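RNA polymerase II subunit A C-terminal domain phosphatase SSU72 (Homo sapiens, PDB 4H3K) removes phosphate from phosphoserine and phosphothreonine in the C-terminal domain of RNA polymerase II, and takes part in RNA processing, transcription termination and pre-mRNA polyadenylation. Local coordinates at residues 137-140 against 141-145; 73-76 against 77-81. The protein carries 1 engineered substitution. One frame throughout, in Å; residues are numbered along the deposited sequence.

How the contacts relate
Contact 2 (73-76 with 77-81) precedes contact 1 (137-140 with 141-145) along the chain. Their centres are about 23 Å apart and their nearest atoms about 9 Å, so the two do not touch. Contact 2 leaves the two-stranded antiparallel sheet of strands 62-64 and 73-75 and leads into helix 81-98. Contact 1 lies within helix 133-145, which connects the parallel strands 127-130 and 153-159 of the separate five-stranded sheet. Both belong to the Ssu72-family phosphatase, but contact 1 has one face on the five-stranded sheet and another against the chain of another protein, whereas no other protein chain of the assembly touches contact 2, a turn at the surface.

Contact 1. Residues 137-140 against 141-145; sequences DQVV and EDLNS
Four consecutive i to i+4 bonds carry the helix from Asp137-Val140 into Glu141-Asn144, beginning with Glu141 N to Asp137 O at 2.9 Å. The bond from Leu143 N to Val139 O, 3.0 Å long, is almost straight (N-H...O 177°). Val139 and Leu143 project in the same direction from successive turns of the helix, with Val139 CG1 meeting Leu143 CD1 at 3.9 Å. Two torsions set up this meeting: Val139 CG1 stands opposite the backbone N (chi1 161°), whereas Leu143 CG lies beside its own N (chi1 -61°). This rotation brings Leu143 CG to 3.4 Å from Val139 O. The pair belongs to the inner face of the helix in a beta-alpha-beta crossover: Val139 also packs on Thr130 and Val156, and Leu143 on Ile128 and Val154, so that both side chains touch the two strands the helix connects. Elsewhere round the helix, Asn144 CB closes to 3.2 Å of Val140 O, and the side chains of Val140 and Asn144 both pack against the chain of another protein. The carboxylate of Asp137 is engaged outside the helix, by a basic side chain of that other protein, which forms a salt bridge with OD1. Asp142 places its CB over the preceding turn, 3.4 Å from Gln138 O, while its OD2 turns to a salt bridge with Arg146. Ser145 folds its hydroxyl back, OG donating to Asp142 O at 2.8 Å from the same carbonyl face that Ser145 N uses.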
ATOM      1  N   ASP B 137     -10.822 -10.168   6.734  1.00 22.64           N
ATOM      2  CA  ASP B 137      -9.917 -10.231   7.904  1.00 23.75           C
ATOM      3  C   ASP B 137      -8.597 -10.921   7.547  1.00 23.20           C
ATOM      4  O   ASP B 137      -7.534 -10.497   7.980  1.00 23.76           O
ATOM      5  CB  ASP B 137     -10.556 -10.984   9.080  1.00 24.74           C
ATOM      6  CG  ASP B 137     -11.674 -10.215   9.716  1.00 28.24           C
ATOM      7  OD1 ASP B 137     -11.730  -8.965   9.563  1.00 26.80           O
ATOM      8  OD2 ASP B 137     -12.516 -10.864  10.365  1.00 26.97           O
ATOM      9  N   GLN B 138      -8.666 -11.972   6.745  1.00 23.31           N
ATOM     10  CA  GLN B 138      -7.475 -12.738   6.388  1.00 24.96           C
ATOM     11  C   GLN B 138      -6.591 -11.940   5.438  1.00 23.90           C
ATOM     12  O   GLN B 138      -5.354 -11.909   5.580  1.00 22.65           O
ATOM     13  CB  GLN B 138      -7.875 -14.104   5.792  1.00 25.08           C
ATOM     14  CG  GLN B 138      -8.385 -15.061   6.897  1.00 31.39           C
ATOM     15  CD  GLN B 138      -8.901 -16.400   6.394  1.00 37.28           C
ATOM     16  OE1 GLN B 138      -9.669 -16.490   5.418  1.00 39.38           O
ATOM     17  NE2 GLN B 138      -8.491 -17.458   7.081  1.00 40.93           N
ATOM     18  N   VAL B 139      -7.221 -11.291   4.471  1.00 22.13           N
ATOM     19  CA  VAL B 139      -6.467 -10.456   3.551  1.00 22.90           C
ATOM     20  C   VAL B 139      -5.746  -9.342   4.318  1.00 23.13           C
ATOM     21  O   VAL B 139      -4.553  -9.093   4.118  1.00 23.59           O
ATOM     22  CB  VAL B 139      -7.401  -9.798   2.480  1.00 22.93           C
ATOM     23  CG1 VAL B 139      -6.699  -8.599   1.838  1.00 21.00           C
ATOM     24  CG2 VAL B 139      -7.826 -10.863   1.419  1.00 22.85           C
ATOM     25  N   VAL B 140      -6.467  -8.675   5.217  1.00 24.05           N
ATOM     26  CA  VAL B 140      -5.867  -7.589   6.008  1.00 23.61           C
ATOM     27  C   VAL B 140      -4.750  -8.078   6.944  1.00 25.36           C
ATOM     28  O   VAL B 140      -3.673  -7.451   7.015  1.00 25.50           O
ATOM     29  CB  VAL B 140      -6.948  -6.798   6.780  1.00 24.05           C
ATOM     30  CG1 VAL B 140      -6.305  -5.812   7.767  1.00 25.34           C
ATOM     31  CG2 VAL B 140      -7.828  -6.035   5.775  1.00 21.24           C
ATOM     32  N   GLU B 141      -4.993  -9.194   7.637  1.00 25.42           N
ATOM     33  CA  GLU B 141      -3.958  -9.764   8.483  1.00 26.88           C
ATOM     34  C   GLU B 141      -2.691 -10.032   7.677  1.00 26.85           C
ATOM     35  O   GLU B 141      -1.591  -9.705   8.118  1.00 26.99           O
ATOM     36  CB  GLU B 141      -4.403 -11.071   9.137  1.00 27.69           C
ATOM     37  CG  GLU B 141      -3.305 -11.548  10.139  1.00 34.57           C
ATOM     38  CD  GLU B 141      -3.755 -12.656  11.048  1.00 43.10           C
ATOM     39  OE1 GLU B 141      -4.753 -13.330  10.708  1.00 45.80           O
ATOM     40  OE2 GLU B 141      -3.102 -12.846  12.109  1.00 49.76           O
ATOM     41  N   ASP B 142      -2.851 -10.659   6.511  1.00 25.88           N
ATOM     42  CA  ASP B 142      -1.718 -10.962   5.658  1.00 27.33           C
ATOM     43  C   ASP B 142      -0.952  -9.676   5.234  1.00 26.74           C
ATOM     44  O   ASP B 142       0.237  -9.547   5.492  1.00 26.91           O
ATOM     45  CB  ASP B 142      -2.197 -11.717   4.418  1.00 27.57           C
ATOM     46  CG  ASP B 142      -1.062 -12.238   3.592  1.00 33.40           C
ATOM     47  OD1 ASP B 142      -0.041 -12.621   4.183  1.00 40.08           O
ATOM     48  OD2 ASP B 142      -1.160 -12.263   2.359  1.00 37.62           O
ATOM     49  N   LEU B 143      -1.622  -8.742   4.565  1.00 24.35           N
ATOM     50  CA  LEU B 143      -0.932  -7.535   4.089  1.00 24.37           C
ATOM     51  C   LEU B 143      -0.335  -6.690   5.218  1.00 24.50           C
ATOM     52  O   LEU B 143       0.736  -6.094   5.058  1.00 24.35           O
ATOM     53  CB  LEU B 143      -1.902  -6.669   3.263  1.00 21.96           C
ATOM     54  CG  LEU B 143      -2.465  -7.357   2.013  1.00 21.67           C
ATOM     55  CD1 LEU B 143      -3.504  -6.451   1.310  1.00 20.35           C
ATOM     56  CD2 LEU B 143      -1.303  -7.783   1.040  1.00 23.27           C
ATOM     57  N   ASN B 144      -1.016  -6.641   6.362  1.00 25.27           N
ATOM     58  CA  ASN B 144      -0.506  -5.871   7.500  1.00 26.94           C
ATOM     59  C   ASN B 144       0.730  -6.524   8.135  1.00 28.56           C
ATOM     60  O   ASN B 144       1.478  -5.860   8.841  1.00 29.61           O
ATOM     61  CB  ASN B 144      -1.591  -5.664   8.573  1.00 27.20           C
ATOM     62  CG  ASN B 144      -1.126  -4.727   9.709  1.00 29.39           C
ATOM     63  OD1 ASN B 144      -0.925  -3.528   9.497  1.00 27.83           O
ATOM     64  ND2 ASN B 144      -0.958  -5.279  10.912  1.00 29.64           N
ATOM     65  N   SER B 145       0.940  -7.810   7.893  1.00 29.22           N
ATOM     66  CA  SER B 145       2.135  -8.508   8.407  1.00 31.98           C
ATOM     67  C   SER B 145       3.306  -8.535   7.387  1.00 32.85           C
ATOM     68  O   SER B 145       4.388  -8.989   7.707  1.00 33.59           O
ATOM     69  CB  SER B 145       1.761  -9.924   8.830  1.00 30.95           C
ATOM     70  OG  SER B 145       1.484 -10.678   7.670  1.00 33.42           O
TER

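Contact 2. Residues 73-76 against 77-81; sequences NVYD and FKTTY
Asp76 bends its side chain forward over the backbone of Phe77 and Lys78, and its atoms can be followed outward in turn. Asp76 CB is close to Phe77 N simply through the chain connection; the first atom of interest is Asp76 CG, 3.3 Å from Phe77 N. With CG anti to the backbone N (chi1 -162°), the carboxylate swings to the carbonyl side, where the chain continues. At the tip, Asp76 OD1 accepts from Lys78 N at 3.0 Å in a fairly straight bond (N-H...O 164°). The donor meets OD1 on the anti side and well out of the carboxylate plane. OD1 also passes near Phe77 N, but the angle there is too poor for a bond. Asp76 OD2 has Lys78 CD as its nearest partner across the contact, 4.1 Å away. The aliphatic part of Lys78 runs alongside the carboxylate, its CD 3.7 Å from Asp76 OD1. The charged ends stay apart: Lys78 NZ is 5.2 Å from Asp76 OD1, so any attraction would act without direct contact. The bond from Asp76 OD1 to Lys78 N defines an Asx turn, laid over a type I beta turn from Asp76 to Thr79. Thr79 N closes the latter on Asp76 O at 3.3 Å, approaching from above the carbonyl plane (62° out of it). Thr79 OG1 adds a weak bond to Asp76 O at 3.5 Å. The Asx turn and the type I turn together take the chain off strand 73-75 toward helix 81-98. On the strand side, Thr79 CG2 comes obliquely to the Tyr75 ring, 4.2 Å from Tyr75 CD1. The Tyr75 hydroxyl is hydrogen-bonded to Asp87 of helix 81-98.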
ATOM      1  N   ASN B  73     -16.414 -31.773   0.169  1.00 38.45           N
ATOM      2  CA  ASN B  73     -15.178 -32.319  -0.358  1.00 38.25           C
ATOM      3  C   ASN B  73     -14.044 -31.361  -0.071  1.00 37.58           C
ATOM      4  O   ASN B  73     -14.179 -30.141  -0.230  1.00 35.74           O
ATOM      5  CB  ASN B  73     -15.327 -32.539  -1.846  1.00 37.43           C
ATOM      6  CG  ASN B  73     -16.369 -33.575  -2.156  1.00 40.03           C
ATOM      7  OD1 ASN B  73     -16.183 -34.757  -1.854  1.00 42.78           O
ATOM      8  ND2 ASN B  73     -17.489 -33.149  -2.739  1.00 37.36           N
ATOM      9  N   VAL B  74     -12.919 -31.897   0.362  1.00 37.27           N
ATOM     10  CA  VAL B  74     -11.807 -31.035   0.716  1.00 36.64           C
ATOM     11  C   VAL B  74     -10.585 -31.385  -0.117  1.00 37.62           C
ATOM     12  O   VAL B  74     -10.311 -32.569  -0.330  1.00 38.16           O
ATOM     13  CB  VAL B  74     -11.495 -31.115   2.231  1.00 37.58           C
ATOM     14  CG1 VAL B  74     -10.260 -30.314   2.547  1.00 39.58           C
ATOM     15  CG2 VAL B  74     -12.656 -30.583   3.046  1.00 35.41           C
ATOM     16  N   TYR B  75      -9.865 -30.357  -0.579  1.00 36.62           N
ATOM     17  CA  TYR B  75      -8.616 -30.503  -1.344  1.00 37.64           C
ATOM     18  C   TYR B  75      -7.532 -29.525  -0.864  1.00 37.66           C
ATOM     19  O   TYR B  75      -7.829 -28.495  -0.241  1.00 36.03           O
ATOM     20  CB  TYR B  75      -8.871 -30.228  -2.832  1.00 37.38           C
ATOM     21  CG  TYR B  75      -9.894 -31.133  -3.429  1.00 39.61           C
ATOM     22  CD1 TYR B  75      -9.526 -32.361  -3.986  1.00 43.23           C
ATOM     23  CD2 TYR B  75     -11.236 -30.779  -3.429  1.00 40.92           C
ATOM     24  CE1 TYR B  75     -10.483 -33.218  -4.534  1.00 44.21           C
ATOM     25  CE2 TYR B  75     -12.196 -31.616  -3.977  1.00 42.77           C
ATOM     26  CZ  TYR B  75     -11.813 -32.828  -4.526  1.00 43.94           C
ATOM     27  OH  TYR B  75     -12.772 -33.641  -5.058  1.00 45.97           O
ATOM     28  N   ASP B  76      -6.283 -29.852  -1.180  1.00 38.84           N
ATOM     29  CA  ASP B  76      -5.173 -28.929  -1.049  1.00 40.26           C
ATOM     30  C   ASP B  76      -5.287 -27.851  -2.149  1.00 39.25           C
ATOM     31  O   ASP B  76      -5.869 -28.086  -3.212  1.00 38.87           O
ATOM     32  CB  ASP B  76      -3.843 -29.692  -1.196  1.00 42.54           C
ATOM     33  CG  ASP B  76      -2.649 -28.907  -0.656  1.00 46.72           C
ATOM     34  OD1 ASP B  76      -2.436 -27.741  -1.059  1.00 50.45           O
ATOM     35  OD2 ASP B  76      -1.890 -29.465   0.173  1.00 55.51           O
ATOM     36  N   PHE B  77      -4.734 -26.670  -1.901  1.00 38.48           N
ATOM     37  CA  PHE B  77      -4.609 -25.660  -2.958  1.00 38.00           C
ATOM     38  C   PHE B  77      -3.701 -26.058  -4.142  1.00 39.73           C
ATOM     39  O   PHE B  77      -3.818 -25.476  -5.230  1.00 39.82           O
ATOM     40  CB  PHE B  77      -4.144 -24.335  -2.370  1.00 36.59           C
ATOM     41  CG  PHE B  77      -5.258 -23.435  -1.999  1.00 34.36           C
ATOM     42  CD1 PHE B  77      -5.803 -23.483  -0.719  1.00 33.91           C
ATOM     43  CD2 PHE B  77      -5.772 -22.511  -2.925  1.00 32.32           C
ATOM     44  CE1 PHE B  77      -6.841 -22.633  -0.351  1.00 31.43           C
ATOM     45  CE2 PHE B  77      -6.813 -21.644  -2.565  1.00 31.36           C
ATOM     46  CZ  PHE B  77      -7.362 -21.713  -1.289  1.00 31.67           C
ATOM     47  N   LYS B  78      -2.814 -27.038  -3.931  1.00 40.96           N
ATOM     48  CA  LYS B  78      -1.942 -27.544  -4.986  1.00 42.69           C
ATOM     49  C   LYS B  78      -2.682 -28.375  -6.043  1.00 42.53           C
ATOM     50  O   LYS B  78      -2.124 -28.671  -7.078  1.00 43.60           O
ATOM     51  CB  LYS B  78      -0.758 -28.342  -4.389  1.00 44.49           C
ATOM     52  CG  LYS B  78       0.295 -27.456  -3.716  1.00 47.14           C
ATOM     53  CD  LYS B  78       0.937 -28.143  -2.532  1.00 52.75           C
ATOM     54  CE  LYS B  78       1.217 -27.125  -1.427  1.00 56.61           C
ATOM     55  NZ  LYS B  78       2.674 -26.782  -1.271  1.00 60.84           N
ATOM     56  N   THR B  79      -3.935 -28.738  -5.780  1.00 41.34           N
ATOM     57  CA  THR B  79      -4.710 -29.583  -6.673  1.00 40.44           C
ATOM     58  C   THR B  79      -5.371 -28.768  -7.791  1.00 40.31           C
ATOM     59  O   THR B  79      -5.966 -27.729  -7.562  1.00 38.84           O
ATOM     60  CB  THR B  79      -5.800 -30.326  -5.894  1.00 40.96           C
ATOM     61  OG1 THR B  79      -5.212 -31.071  -4.820  1.00 39.92           O
ATOM     62  CG2 THR B  79      -6.571 -31.249  -6.791  1.00 39.91           C
ATOM     63  N   THR B  80      -5.248 -29.279  -9.003  1.00 40.52           N
ATOM     64  CA  THR B  80      -5.781 -28.686 -10.225  1.00 40.40           C
ATOM     65  C   THR B  80      -7.319 -28.772 -10.290  1.00 38.89           C
ATOM     66  O   THR B  80      -7.919 -29.700  -9.726  1.00 38.58           O
ATOM     67  CB  THR B  80      -5.053 -29.414 -11.410  1.00 42.10           C
ATOM     68  OG1 THR B  80      -4.069 -28.542 -11.967  1.00 44.57           O
ATOM     69  CG2 THR B  80      -5.958 -29.881 -12.476  1.00 43.04           C
ATOM     70  N   TYR B  81      -7.964 -27.788 -10.919  1.00 37.56           N
ATOM     71  CA  TYR B  81      -9.415 -27.864 -11.139  1.00 37.40           C
ATOM     72  C   TYR B  81      -9.790 -29.145 -11.895  1.00 38.85           C
ATOM     73  O   TYR B  81     -10.815 -29.786 -11.617  1.00 38.07           O
ATOM     74  CB  TYR B  81      -9.927 -26.657 -11.923  1.00 36.12           C
ATOM     75  CG  TYR B  81      -9.808 -25.314 -11.196  1.00 35.04           C
ATOM     76  CD1 TYR B  81     -10.537 -25.052 -10.034  1.00 31.82           C
ATOM     77  CD2 TYR B  81      -8.987 -24.303 -11.701  1.00 35.30           C
ATOM     78  CE1 TYR B  81     -10.443 -23.796  -9.371  1.00 31.97           C
ATOM     79  CE2 TYR B  81      -8.882 -23.049 -11.056  1.00 35.02           C
ATOM     80  CZ  TYR B  81      -9.612 -22.810  -9.897  1.00 32.93           C
ATOM     81  OH  TYR B  81      -9.508 -21.583  -9.294  1.00 30.67           O
TER